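Local coordinates for protein S-adenosylmethionine dependent methyltransferase (Mesorhizobium loti, PDB 3BKW) that probably transfers methyl groups from S-adenosylmethionine to an acceptor, as a member of the Rossmann-like methyltransferase family, at residues R171-G176 with H191-T196. Residues are numbered along the deposited sequence; the frame is centred on the assembly and turned at random.
Sequences RYLVEG and HRTVGT. With EDO (1,2-ethanediol), chain D; EDO (1,2-ethanediol), chain C.
With H191 CG anti to its backbone N (chi1 176°), the imidazole reaches in to the type I turn from R171 to V174, while E175, extended beyond CG, carries its carboxylate to the start of helix 194-203. There H191 NE2 donates to Y172 O at 2.7 Å, nearly straight and in the ring plane, and the imidazole also turns its edge to the Y172 ring face in a T-shaped pair, planes at 71°. P147 packs against both side chains, and Y172 OH hydrogen-bonds to E213 of the second subunit. Outside the methyltransferase sheet, G176 and H191 form an antiparallel hydrogen-bonded pair of the two-stranded sheet 176-178/189-191, G176 O taking H191 N at 2.9 Å. At T193, the N-cap, the amide N meets the anti side of E175 OE2 at 2.8 Å; T196 OG1 donates to the syn lone pair of that same oxygen at 2.6 Å, and these two donors and the nearby helix N-terminus would probably stabilise the negative charge of E175. R192 CB lies 4.1 Å from E175 OE2, and its guanidinium turns off to V120 O through NH2 and to O1 of the chain C ethanediol through NE (2.8 Å). An alanine at R192 would probably leave V120 O without this donor.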
# COMPACT_ATOMS: atom_id res chain seq x y z
N ARG A 171 -17.67 0.51 3.67
CA ARG A 171 -17.24 -0.90 3.67
C ARG A 171 -15.85 -1.17 3.07
O ARG A 171 -15.60 -2.22 2.50
CB ARG A 171 -18.34 -1.75 3.00
CG ARG A 171 -19.68 -1.67 3.75
CD ARG A 171 -20.82 -2.46 3.12
NE ARG A 171 -20.64 -3.92 3.17
CZ ARG A 171 -20.42 -4.76 2.14
NH1 ARG A 171 -20.35 -4.36 0.87
NH2 ARG A 171 -20.29 -6.07 2.40
N TYR A 172 -14.93 -0.22 3.21
CA TYR A 172 -13.57 -0.41 2.69
C TYR A 172 -12.89 -1.64 3.25
O TYR A 172 -12.14 -2.32 2.53
CB TYR A 172 -12.72 0.83 2.96
CG TYR A 172 -11.31 0.78 2.38
CD1 TYR A 172 -11.05 1.26 1.08
CD2 TYR A 172 -10.25 0.31 3.14
CE1 TYR A 172 -9.75 1.26 0.57
CE2 TYR A 172 -8.94 0.30 2.64
CZ TYR A 172 -8.70 0.78 1.35
OH TYR A 172 -7.41 0.77 0.85
N LEU A 173 -13.15 -1.96 4.53
CA LEU A 173 -12.53 -3.12 5.17
C LEU A 173 -13.34 -4.41 5.05
O LEU A 173 -12.91 -5.46 5.58
CB LEU A 173 -12.18 -2.82 6.63
CG LEU A 173 -11.11 -1.76 6.94
CD1 LEU A 173 -9.80 -2.07 6.20
CD2 LEU A 173 -11.55 -0.33 6.69
N VAL A 174 -14.48 -4.36 4.35
CA VAL A 174 -15.32 -5.54 4.15
C VAL A 174 -14.98 -6.04 2.75
O VAL A 174 -15.44 -5.49 1.76
CB VAL A 174 -16.82 -5.23 4.27
CG1 VAL A 174 -17.63 -6.52 4.14
CG2 VAL A 174 -17.10 -4.55 5.58
N GLU A 175 -14.17 -7.09 2.68
CA GLU A 175 -13.70 -7.62 1.41
C GLU A 175 -14.68 -8.60 0.84
O GLU A 175 -15.45 -9.23 1.58
CB GLU A 175 -12.31 -8.23 1.57
CG GLU A 175 -11.27 -7.18 1.92
CD GLU A 175 -9.88 -7.74 2.11
OE1 GLU A 175 -9.73 -8.89 2.60
OE2 GLU A 175 -8.92 -7.02 1.78
N GLY A 176 -14.64 -8.74 -0.48
CA GLY A 176 -15.52 -9.65 -1.19
C GLY A 176 -15.99 -9.12 -2.52
O GLY A 176 -15.61 -8.03 -2.95
N HIS A 191 -13.26 -6.91 -4.26
CA HIS A 191 -12.73 -5.87 -3.44
C HIS A 191 -11.76 -6.46 -2.44
O HIS A 191 -12.13 -7.33 -1.65
CB HIS A 191 -13.82 -5.10 -2.71
CG HIS A 191 -13.29 -4.07 -1.78
ND1 HIS A 191 -12.60 -2.95 -2.20
CD2 HIS A 191 -13.32 -4.00 -0.43
CE1 HIS A 191 -12.24 -2.25 -1.15
NE2 HIS A 191 -12.66 -2.86 -0.06
N ARG A 192 -10.51 -6.00 -2.52
CA ARG A 192 -9.44 -6.40 -1.62
C ARG A 192 -8.68 -5.12 -1.31
O ARG A 192 -8.39 -4.35 -2.24
CB ARG A 192 -8.50 -7.41 -2.27
CG ARG A 192 -9.08 -8.81 -2.40
CD ARG A 192 -8.14 -9.76 -3.13
NE ARG A 192 -8.15 -9.57 -4.59
CZ ARG A 192 -8.78 -10.34 -5.50
NH1 ARG A 192 -9.45 -11.44 -5.16
NH2 ARG A 192 -8.66 -10.02 -6.79
N THR A 193 -8.32 -4.94 -0.04
CA THR A 193 -7.57 -3.74 0.37
C THR A 193 -6.14 -3.80 -0.21
O THR A 193 -5.68 -4.86 -0.64
CB THR A 193 -7.52 -3.63 1.91
OG1 THR A 193 -6.72 -4.70 2.44
CG2 THR A 193 -8.94 -3.65 2.55
N VAL A 194 -5.45 -2.66 -0.21
CA VAL A 194 -4.04 -2.61 -0.67
C VAL A 194 -3.20 -3.60 0.15
O VAL A 194 -2.42 -4.37 -0.40
CB VAL A 194 -3.42 -1.19 -0.57
CG1 VAL A 194 -1.96 -1.19 -1.06
CG2 VAL A 194 -4.24 -0.15 -1.36
N GLY A 195 -3.37 -3.60 1.48
CA GLY A 195 -2.63 -4.53 2.34
C GLY A 195 -2.87 -5.99 1.99
O GLY A 195 -1.93 -6.76 1.91
N THR A 196 -4.12 -6.35 1.75
CA THR A 196 -4.45 -7.73 1.37
C THR A 196 -3.72 -8.13 0.09
O THR A 196 -3.14 -9.20 0.01
CB THR A 196 -5.96 -7.90 1.21
OG1 THR A 196 -6.58 -7.74 2.50
CG2 THR A 196 -6.32 -9.28 0.62
C1 EDO D . -12.08 -11.30 -2.01
O1 EDO D . -12.28 -9.94 -2.37
C2 EDO D . -12.65 -12.19 -3.10
O2 EDO D . -14.05 -11.93 -3.32
C1 EDO C . -6.41 -6.90 -6.41
O1 EDO C . -6.11 -7.79 -5.31
C2 EDO C . -7.72 -6.13 -6.17
O2 EDO C . -8.87 -6.92 -6.45